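Local coordinates for protein GlcNAc Inducible Gene 2, GIG2 (Candida albicans, PDB 6AKZ) that binds iron through two histidines and an aspartate and is probably a cupin-type oxygenase of the DUF1479 family, at residues D97-W102 and G258-S263; C164-D169 and Q374-I379; S251-L256 and S378-Q383; L262-S267 and V341-F346. One frame throughout, in Å; residues are numbered along the deposited sequence.

Contact 1: residues D97-W102 and G258-S263; sequences DRIDIW and GWLALS
I99 meets the end of strand 256-261 with both of its branches. Its CD1 reaches L260 tip to tip, 3.9 Å from L260 CD2, and also lies 3.6 Å from the carbonyl oxygen A261 O. The other branch, CG2, is anti to the backbone N while CG1 is anti to the carbonyl carbon (chi1 -68°), and CG2 rests 3.6 Å from CA of L262, just past the strand. L262 CD2 closes in at 4.2 Å from I99 CG2. One turn along the helix, W102 crosses L260 at about a right angle, and its CZ3 stands 3.9 Å from L260 CD2, so that one leucine methyl touches both helix side chains.

No direct hydrogen bond joins the segments. A water donates to L262 O at 2.9 Å and, weakly, to D100 OD1, which also forms a salt bridge with K343. The indole is held by R98 CD, offset toward the rim over one face, and by the bond from NE1 to E138 of helix 134-140. The axis of residues 97-102, in helix 96-112, crosses that of 258-261 at 102°, 10.7 Å away at closest approach, while strand 256-261 is paired between 346-350 and 367-371 in the mixed sheet.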
# COMPACT_ATOMS: atom_id res chain seq x y z
N ASP A 97 11.97 -22.36 11.63
CA ASP A 97 12.60 -22.21 12.93
C ASP A 97 12.95 -20.77 13.27
O ASP A 97 12.84 -20.33 14.43
CB ASP A 97 13.86 -23.10 13.03
CG ASP A 97 13.51 -24.60 13.20
OD1 ASP A 97 12.36 -24.96 13.59
OD2 ASP A 97 14.40 -25.41 12.92
N ARG A 98 13.41 -20.04 12.28
CA ARG A 98 13.69 -18.63 12.45
C ARG A 98 12.46 -17.77 12.75
O ARG A 98 12.45 -16.86 13.59
CB ARG A 98 14.37 -18.14 11.18
CG ARG A 98 14.74 -16.68 11.20
CD ARG A 98 15.48 -16.20 12.41
NE ARG A 98 16.75 -16.90 12.56
CZ ARG A 98 17.61 -16.69 13.58
NH1 ARG A 98 17.32 -15.82 14.54
NH2 ARG A 98 18.77 -17.37 13.63
N ILE A 99 11.40 -18.08 12.07
CA ILE A 99 10.11 -17.46 12.34
C ILE A 99 9.64 -17.67 13.76
O ILE A 99 9.17 -16.73 14.42
CB ILE A 99 9.02 -17.97 11.37
CG1 ILE A 99 9.28 -17.49 9.98
CG2 ILE A 99 7.62 -17.56 11.82
CD1 ILE A 99 9.10 -16.03 9.72
N ASP A 100 9.79 -18.89 14.26
CA ASP A 100 9.39 -19.22 15.63
C ASP A 100 10.19 -18.42 16.67
O ASP A 100 9.62 -17.92 17.64
CB ASP A 100 9.55 -20.72 15.89
CG ASP A 100 8.71 -21.56 14.96
OD1 ASP A 100 7.99 -20.98 14.12
OD2 ASP A 100 8.76 -22.80 15.07
N ILE A 101 11.49 -18.29 16.45
CA ILE A 101 12.34 -17.53 17.34
C ILE A 101 11.88 -16.06 17.33
O ILE A 101 11.73 -15.44 18.37
CB ILE A 101 13.81 -17.71 16.87
CG1 ILE A 101 14.31 -19.11 17.20
CG2 ILE A 101 14.70 -16.66 17.51
CD1 ILE A 101 15.50 -19.54 16.35
N TRP A 102 11.70 -15.48 16.14
CA TRP A 102 11.22 -14.10 16.07
C TRP A 102 9.86 -13.86 16.74
O TRP A 102 9.69 -12.89 17.49
CB TRP A 102 11.16 -13.63 14.59
CG TRP A 102 12.46 -13.32 13.93
CD1 TRP A 102 13.64 -12.97 14.55
CD2 TRP A 102 12.71 -13.26 12.53
NE1 TRP A 102 14.61 -12.76 13.62
CE2 TRP A 102 14.08 -12.91 12.37
CE3 TRP A 102 11.94 -13.48 11.37
CZ2 TRP A 102 14.68 -12.76 11.09
CZ3 TRP A 102 12.52 -13.29 10.12
CH2 TRP A 102 13.89 -13.01 9.98
N GLY A 258 2.45 -4.99 2.57
CA GLY A 258 2.93 -6.34 2.78
C GLY A 258 3.06 -6.81 4.19
O GLY A 258 3.11 -5.96 5.11
N TRP A 259 3.27 -8.10 4.34
CA TRP A 259 3.68 -8.63 5.63
C TRP A 259 4.24 -10.01 5.55
O TRP A 259 4.06 -10.73 4.51
CB TRP A 259 2.48 -8.66 6.58
CG TRP A 259 1.17 -9.23 6.12
CD1 TRP A 259 0.02 -8.49 5.94
CD2 TRP A 259 0.77 -10.62 5.90
NE1 TRP A 259 -1.04 -9.32 5.62
CE2 TRP A 259 -0.64 -10.61 5.62
CE3 TRP A 259 1.43 -11.84 5.93
CZ2 TRP A 259 -1.34 -11.74 5.30
CZ3 TRP A 259 0.73 -13.00 5.64
CH2 TRP A 259 -0.63 -12.95 5.33
N LEU A 260 5.01 -10.30 6.57
CA LEU A 260 5.66 -11.61 6.78
C LEU A 260 4.82 -12.44 7.72
O LEU A 260 4.50 -11.98 8.83
CB LEU A 260 7.08 -11.46 7.35
CG LEU A 260 7.85 -12.75 7.77
CD1 LEU A 260 8.21 -13.49 6.52
CD2 LEU A 260 9.08 -12.32 8.51
N ALA A 261 4.49 -13.65 7.32
CA ALA A 261 3.71 -14.60 8.14
C ALA A 261 4.51 -15.21 9.30
O ALA A 261 5.54 -15.83 9.09
CB ALA A 261 3.16 -15.75 7.26
N LEU A 262 4.01 -15.01 10.52
CA LEU A 262 4.64 -15.54 11.75
C LEU A 262 3.84 -16.75 12.26
O LEU A 262 4.18 -17.35 13.30
CB LEU A 262 4.63 -14.45 12.82
CG LEU A 262 5.36 -13.15 12.47
CD1 LEU A 262 5.21 -12.17 13.64
CD2 LEU A 262 6.79 -13.46 12.09
N SER A 263 2.83 -17.15 11.51
CA SER A 263 1.94 -18.25 11.92
C SER A 263 1.41 -18.99 10.67
O SER A 263 1.46 -18.45 9.55
CB SER A 263 0.80 -17.70 12.75
OG SER A 263 0.03 -16.75 12.03
O HOH W 1 5.64 -18.87 15.26

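Contact 2: residues C164-D169 and Q374-I379; sequences CLIDLD and QTPLSI
L165 and I379 face each other at one end of a short antiparallel pairing, and two backbone hydrogen bonds hold it together. I379 N donates to L165 O at 3.0 Å, rather bent at the hydrogen (137°), whereas D167 N donates to L377 O at 2.8 Å and is nearly straight (168°). An inverse gamma turn is centred on L165 and closed by I166 N to C164 O.

Two CA-H...O contacts fill in between these bonds. S378 CA approaches L165 O at 3.3 Å, and I166 CA approaches L377 O, so each of these oxygens takes an N-H and a CA-H from the partner chain. I166 and S378 form the non-hydrogen-bonded pair.

The apolar contacts gather toward the two ends of the pairing. I166 extends with CG1 anti to the backbone N (chi1 -178°); CG1 lies 3.8 Å from S378 CB, and CD1 goes on to P376 CG at 3.9 Å. L168 lies alongside P376 and points the same way, its CD2 against the proline CB. At the other end L165 and I379 cross obliquely, touching CB to CB at 4.0 Å and again through their CD1 methyls.

The carboxylate of D167 is well occupied: OD2 pairs with R451 of helix 445-460 and bonds to T170, while OD1 takes Q447. Helices 445-460 and 466-474 also cover L165 and I379. The arrangement is a short antiparallel beta bridge, centred on I166 and S378, between strand 166-167 and the linker from strand 367-371 to helix 382-394, with the C-terminal helices packed against it.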
# COMPACT_ATOMS: atom_id res chain seq x y z
N CYS A 164 12.53 12.12 -13.01
CA CYS A 164 11.58 11.71 -11.97
C CYS A 164 12.35 11.37 -10.70
O CYS A 164 13.26 10.47 -10.69
CB CYS A 164 10.79 10.50 -12.44
SG CYS A 164 9.45 10.02 -11.36
N LEU A 165 11.97 12.00 -9.59
CA LEU A 165 12.74 11.88 -8.34
C LEU A 165 12.41 10.61 -7.53
O LEU A 165 11.91 10.67 -6.40
CB LEU A 165 12.62 13.16 -7.51
CG LEU A 165 13.26 14.37 -8.20
CD1 LEU A 165 12.98 15.57 -7.31
CD2 LEU A 165 14.77 14.20 -8.38
N ILE A 166 12.77 9.46 -8.10
CA ILE A 166 12.56 8.17 -7.46
C ILE A 166 13.72 7.24 -7.80
O ILE A 166 14.30 7.32 -8.91
CB ILE A 166 11.19 7.59 -7.80
CG1 ILE A 166 10.96 6.26 -7.07
CG2 ILE A 166 11.03 7.37 -9.28
CD1 ILE A 166 9.48 5.83 -7.14
N ASP A 167 14.07 6.40 -6.83
CA ASP A 167 15.05 5.36 -6.98
C ASP A 167 14.46 4.04 -6.52
O ASP A 167 14.42 3.72 -5.34
CB ASP A 167 16.33 5.74 -6.22
CG ASP A 167 17.34 4.56 -6.13
OD1 ASP A 167 17.30 3.63 -6.99
OD2 ASP A 167 18.21 4.60 -5.23
N LEU A 168 14.01 3.27 -7.49
CA LEU A 168 13.32 2.03 -7.19
C LEU A 168 14.28 0.94 -6.74
O LEU A 168 13.86 -0.06 -6.17
CB LEU A 168 12.55 1.59 -8.43
CG LEU A 168 11.24 2.34 -8.64
CD1 LEU A 168 10.67 2.02 -10.03
CD2 LEU A 168 10.20 2.03 -7.62
N ASP A 169 15.56 1.16 -6.95
CA ASP A 169 16.58 0.26 -6.41
C ASP A 169 16.79 0.42 -4.92
O ASP A 169 17.58 -0.33 -4.31
CB ASP A 169 17.93 0.52 -7.08
CG ASP A 169 17.94 0.17 -8.53
OD1 ASP A 169 17.07 -0.62 -8.96
OD2 ASP A 169 18.84 0.67 -9.25
N GLN A 374 6.59 -1.87 0.79
CA GLN A 374 7.58 -1.30 -0.07
C GLN A 374 7.50 0.20 -0.13
O GLN A 374 6.46 0.74 -0.51
CB GLN A 374 7.38 -1.90 -1.48
CG GLN A 374 8.41 -1.37 -2.47
CD GLN A 374 8.38 -2.14 -3.76
OE1 GLN A 374 7.50 -1.98 -4.54
NE2 GLN A 374 9.44 -2.95 -4.03
N THR A 375 8.59 0.87 0.24
CA THR A 375 8.63 2.30 0.35
C THR A 375 9.91 2.73 -0.42
O THR A 375 11.03 2.69 0.09
CB THR A 375 8.77 2.68 1.83
OG1 THR A 375 7.67 2.12 2.57
CG2 THR A 375 8.81 4.17 2.00
N PRO A 376 9.77 3.12 -1.68
CA PRO A 376 10.97 3.50 -2.43
C PRO A 376 11.54 4.85 -2.00
O PRO A 376 10.79 5.73 -1.54
CB PRO A 376 10.44 3.57 -3.90
CG PRO A 376 8.96 4.01 -3.70
CD PRO A 376 8.52 3.25 -2.45
N LEU A 377 12.84 4.96 -2.18
CA LEU A 377 13.50 6.22 -2.03
C LEU A 377 12.91 7.17 -3.07
O LEU A 377 13.03 6.96 -4.27
CB LEU A 377 15.02 6.12 -2.13
CG LEU A 377 15.77 7.49 -2.14
CD1 LEU A 377 15.56 8.17 -0.80
CD2 LEU A 377 17.26 7.14 -2.33
N SER A 378 12.21 8.14 -2.61
CA SER A 378 11.46 9.07 -3.52
C SER A 378 11.17 10.33 -2.86
O SER A 378 11.24 10.47 -1.62
CB SER A 378 10.14 8.40 -4.06
OG SER A 378 9.17 8.38 -3.03
N ILE A 379 10.85 11.32 -3.66
CA ILE A 379 10.72 12.71 -3.09
C ILE A 379 9.69 12.85 -1.94
O ILE A 379 9.96 13.55 -0.94
CB ILE A 379 10.54 13.74 -4.20
CG1 ILE A 379 10.82 15.13 -3.70
CG2 ILE A 379 9.18 13.70 -4.86
CD1 ILE A 379 12.28 15.34 -3.37

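Contact 3: residues S251-L256 and S378-Q383; sequences SSFRTL and SITNIQ
N381 grips the backbone of F253 with both ends of its carboxamide, a two-bond side-chain-to-backbone bridge that ties the approach to strand 256-261 to the turn leading into helix 382-394. OD1 accepts F253 N at 2.9 Å, with the donor somewhat tilted from the carbonyl plane. ND2 donates to F253 O at 2.8 Å, nearly straight at 168°; here the oxygen uses a lone pair in its carbonyl plane, and it lies almost exactly in the plane of the amide. With both polar ends engaged by the same residue, the amide is fixed against a flip. ND2 also bonds to P376 O, which accounts for a second donor direction, and the backbone bond from N381 N to S378 O closes the turn that presents it.

The tight part surrounds F253. Its CG lies anti to the backbone N (chi1 167°), and the ring stands across N381 at about a right angle of approach, although the ring and amide planes are only 22° apart. CB packs 3.4 Å from T380 OG1, while ND2 comes beside the same CB. S252 joins in through its CA, 3.5 Å from N381 OD1.

Toward S251 and T380 the contact is looser, and water does the bridging: one molecule donates to T380 O at 2.6 Å but only weakly to S251 O. S251 is exposed and turns its OG to D400. The side chain of S252 lies about 12 Å from the bound iron, too far to be a ligand. In the buried part, S378 OG sits at the edge of the F253 ring and in its plane, 3.6 Å from CD2.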
# COMPACT_ATOMS: atom_id res chain seq x y z
N SER A 251 1.92 8.21 6.59
CA SER A 251 2.71 9.32 6.11
C SER A 251 3.68 8.96 4.99
O SER A 251 4.26 9.85 4.43
CB SER A 251 3.57 9.92 7.25
OG SER A 251 2.73 10.65 8.09
N SER A 252 3.88 7.70 4.68
CA SER A 252 4.81 7.31 3.61
C SER A 252 4.03 6.95 2.31
O SER A 252 2.83 6.65 2.35
CB SER A 252 5.61 6.09 4.07
OG SER A 252 4.75 4.93 4.18
N PHE A 253 4.72 7.07 1.19
CA PHE A 253 4.29 6.63 -0.14
C PHE A 253 4.74 5.20 -0.28
O PHE A 253 5.96 4.94 -0.39
CB PHE A 253 4.91 7.52 -1.21
CG PHE A 253 4.80 7.00 -2.58
CD1 PHE A 253 3.57 6.50 -3.08
CD2 PHE A 253 5.88 7.00 -3.41
CE1 PHE A 253 3.49 6.01 -4.38
CE2 PHE A 253 5.80 6.48 -4.70
CZ PHE A 253 4.62 5.98 -5.19
N ARG A 254 3.79 4.25 -0.18
CA ARG A 254 4.17 2.83 -0.29
C ARG A 254 3.55 2.37 -1.64
O ARG A 254 2.37 2.65 -1.89
CB ARG A 254 3.55 2.00 0.85
CG ARG A 254 4.01 2.43 2.26
CD ARG A 254 3.29 1.66 3.34
NE ARG A 254 1.87 1.99 3.37
CZ ARG A 254 0.96 1.40 4.14
NH1 ARG A 254 1.35 0.50 5.02
NH2 ARG A 254 -0.32 1.79 4.10
N THR A 255 4.36 1.73 -2.48
CA THR A 255 3.93 1.13 -3.72
C THR A 255 3.17 -0.15 -3.41
O THR A 255 2.21 -0.49 -4.15
CB THR A 255 5.12 0.80 -4.63
OG1 THR A 255 6.19 0.18 -3.89
CG2 THR A 255 5.69 2.06 -5.19
N LEU A 256 3.65 -0.88 -2.41
CA LEU A 256 3.03 -2.13 -2.03
C LEU A 256 2.85 -2.19 -0.57
O LEU A 256 3.77 -1.78 0.18
CB LEU A 256 3.93 -3.30 -2.41
CG LEU A 256 4.25 -3.49 -3.89
CD1 LEU A 256 5.26 -4.65 -4.00
CD2 LEU A 256 2.98 -3.78 -4.68
N SER A 378 12.21 8.14 -2.61
CA SER A 378 11.46 9.07 -3.52
C SER A 378 11.17 10.33 -2.86
O SER A 378 11.24 10.47 -1.62
CB SER A 378 10.14 8.40 -4.06
OG SER A 378 9.17 8.38 -3.03
N ILE A 379 10.85 11.32 -3.66
CA ILE A 379 10.72 12.71 -3.09
C ILE A 379 9.69 12.85 -1.94
O ILE A 379 9.96 13.55 -0.94
CB ILE A 379 10.54 13.74 -4.20
CG1 ILE A 379 10.82 15.13 -3.70
CG2 ILE A 379 9.18 13.70 -4.86
CD1 ILE A 379 12.28 15.34 -3.37
N THR A 380 8.59 12.12 -2.01
CA THR A 380 7.54 12.22 -0.94
C THR A 380 7.89 11.31 0.25
O THR A 380 7.08 11.24 1.15
CB THR A 380 6.11 11.98 -1.45
OG1 THR A 380 5.96 10.63 -1.95
CG2 THR A 380 5.71 12.96 -2.58
N ASN A 381 9.00 10.54 0.17
CA ASN A 381 9.48 9.67 1.21
C ASN A 381 10.70 10.22 1.96
O ASN A 381 11.22 9.57 2.85
CB ASN A 381 9.74 8.26 0.68
CG ASN A 381 8.46 7.45 0.65
OD1 ASN A 381 7.55 7.73 1.47
ND2 ASN A 381 8.29 6.56 -0.33
N ILE A 382 11.16 11.40 1.60
CA ILE A 382 12.31 11.96 2.35
C ILE A 382 11.89 12.26 3.80
O ILE A 382 12.67 12.02 4.76
CB ILE A 382 12.88 13.18 1.63
CG1 ILE A 382 13.39 12.80 0.24
CG2 ILE A 382 13.96 13.79 2.49
CD1 ILE A 382 14.51 11.81 0.19
N GLN A 383 10.65 12.69 4.00
CA GLN A 383 10.22 12.92 5.42
C GLN A 383 10.17 11.63 6.21
O GLN A 383 10.51 11.59 7.37
CB GLN A 383 8.86 13.60 5.45
CG GLN A 383 8.93 15.03 4.98
CD GLN A 383 9.61 16.00 5.95
OE1 GLN A 383 10.12 15.63 7.04
NE2 GLN A 383 9.61 17.27 5.56
O HOH W 2 7.41 10.87 3.73

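Contact 4: residues L262-S267 and V341-F346; sequences LSNNKS and VKKGSF
N265 and V341 exchange a reciprocal pair of backbone hydrogen bonds: V341 N donates to N265 O at 2.8 Å, and N265 N to V341 O at 2.9 Å. The backbone N and O of both residues are thereby satisfied. V341 O also receives N264 CA as a CA-H...O contact at 3.2 Å.

Beyond that bridge the pairing passes to a side chain. N264 OD1 takes K343 N at 2.9 Å and 168°, the donor standing 31° out of the carbonyl plane. The same OD1 also lies 3.3 Å from K342 CA and close to K343 CG. The extended K343 chain crosses the N264 side chain at about a right angle on its way to D100 of helix 96-112.

Within 262-267, S263 OG donates to N265 OD1 at 2.6 Å, on a lone pair in the carbonyl plane, and itself accepts S368 N. N265 ND2 is taken up by H366 O. V341 CG1 packs 3.8 Å from S263 O.

K342 to S345 form a type II beta turn, closed by S345 N to K342 O, with G344 at the third position, where a CB would run into the preceding carbonyl. The whole is a single antiparallel bridge beside a beta turn, linking the outgoing end of strand 256-261 to the entry of strand 346-350.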
# COMPACT_ATOMS: atom_id res chain seq x y z
N LEU A 262 4.01 -15.01 10.52
CA LEU A 262 4.64 -15.54 11.75
C LEU A 262 3.84 -16.75 12.26
O LEU A 262 4.18 -17.35 13.30
CB LEU A 262 4.63 -14.45 12.82
CG LEU A 262 5.36 -13.15 12.47
CD1 LEU A 262 5.21 -12.17 13.64
CD2 LEU A 262 6.79 -13.46 12.09
N SER A 263 2.83 -17.15 11.51
CA SER A 263 1.94 -18.25 11.92
C SER A 263 1.41 -18.99 10.67
O SER A 263 1.46 -18.45 9.55
CB SER A 263 0.80 -17.70 12.75
OG SER A 263 0.03 -16.75 12.03
N ASN A 264 0.92 -20.21 10.88
CA ASN A 264 0.20 -20.94 9.85
C ASN A 264 -1.29 -20.71 10.05
O ASN A 264 -1.79 -21.05 11.16
CB ASN A 264 0.42 -22.45 9.98
CG ASN A 264 1.86 -22.84 9.86
OD1 ASN A 264 2.62 -22.40 8.95
ND2 ASN A 264 2.29 -23.65 10.83
N ASN A 265 -2.02 -20.19 9.04
CA ASN A 265 -3.49 -19.98 9.14
C ASN A 265 -4.14 -20.26 7.80
O ASN A 265 -3.63 -19.81 6.78
CB ASN A 265 -3.84 -18.56 9.53
CG ASN A 265 -3.06 -18.10 10.75
OD1 ASN A 265 -1.92 -17.57 10.59
ND2 ASN A 265 -3.54 -18.42 11.96
N LYS A 266 -5.19 -21.04 7.79
CA LYS A 266 -5.80 -21.48 6.50
C LYS A 266 -6.70 -20.32 6.02
O LYS A 266 -6.88 -19.43 6.77
CB LYS A 266 -6.67 -22.68 6.69
CG LYS A 266 -5.84 -23.92 6.93
CD LYS A 266 -6.76 -25.10 7.20
CE LYS A 266 -6.02 -26.29 7.76
NZ LYS A 266 -5.91 -26.11 9.24
N SER A 267 -7.09 -20.30 4.75
CA SER A 267 -7.95 -19.21 4.19
C SER A 267 -9.11 -18.96 5.11
O SER A 267 -9.72 -19.93 5.62
CB SER A 267 -8.49 -19.56 2.78
OG SER A 267 -7.47 -19.86 1.93
N VAL A 341 -1.95 -19.64 4.54
CA VAL A 341 -0.70 -18.96 4.87
C VAL A 341 0.15 -19.90 5.71
O VAL A 341 -0.35 -20.45 6.72
CB VAL A 341 -1.01 -17.70 5.70
CG1 VAL A 341 0.23 -17.04 6.23
CG2 VAL A 341 -1.80 -16.74 4.85
N LYS A 342 1.42 -20.05 5.32
CA LYS A 342 2.42 -20.77 6.08
C LYS A 342 3.47 -19.77 6.69
O LYS A 342 3.86 -18.78 6.10
CB LYS A 342 3.08 -21.82 5.18
CG LYS A 342 2.09 -22.83 4.56
CD LYS A 342 1.49 -23.70 5.64
CE LYS A 342 0.72 -24.93 5.04
NZ LYS A 342 -0.77 -24.69 5.04
N LYS A 343 3.95 -20.10 7.86
CA LYS A 343 5.13 -19.36 8.50
C LYS A 343 6.24 -19.10 7.50
O LYS A 343 6.59 -19.98 6.74
CB LYS A 343 5.72 -20.20 9.64
CG LYS A 343 4.82 -20.32 10.80
CD LYS A 343 5.41 -21.26 11.84
CE LYS A 343 4.47 -21.31 13.04
NZ LYS A 343 5.01 -22.20 14.11
N GLY A 344 6.69 -17.87 7.42
CA GLY A 344 7.78 -17.55 6.53
C GLY A 344 7.44 -17.27 5.09
O GLY A 344 8.39 -17.03 4.29
N SER A 345 6.14 -17.21 4.77
CA SER A 345 5.67 -16.63 3.52
C SER A 345 5.54 -15.13 3.69
O SER A 345 5.40 -14.62 4.78
CB SER A 345 4.29 -17.15 3.12
OG SER A 345 4.41 -18.54 2.87
N PHE A 346 5.64 -14.45 2.57
CA PHE A 346 5.47 -13.00 2.49
C PHE A 346 4.31 -12.74 1.56
O PHE A 346 4.29 -13.31 0.46
CB PHE A 346 6.73 -12.29 2.08
CG PHE A 346 6.80 -10.89 2.54
CD1 PHE A 346 6.12 -9.89 1.84
CD2 PHE A 346 7.43 -10.54 3.71
CE1 PHE A 346 6.12 -8.62 2.29
CE2 PHE A 346 7.44 -9.24 4.15
CZ PHE A 346 6.78 -8.30 3.48

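Contacts 1 and 4 form one cluster and contacts 2 and 3 another; within each cluster the centres are 8 Å apart, between clusters 26 to 29 Å. Strand 256-261 of the mixed sheet connects them: its first residue, L256, belongs to contact 3, its end supplies contact 1 and leads into contact 4. Contacts 1 and 4 meet through A261, bonded to G344 and S345; contacts 2 and 3 meet where Q374 bonds to T255 and L256. The chain order is 97-102, 164-169, 251-256, 258-263 running into 262-267, 341-346, then 374-379 running into 378-383. The two clusters lie at the two ends of a central strand in a cupin-clan, iron-binding fold.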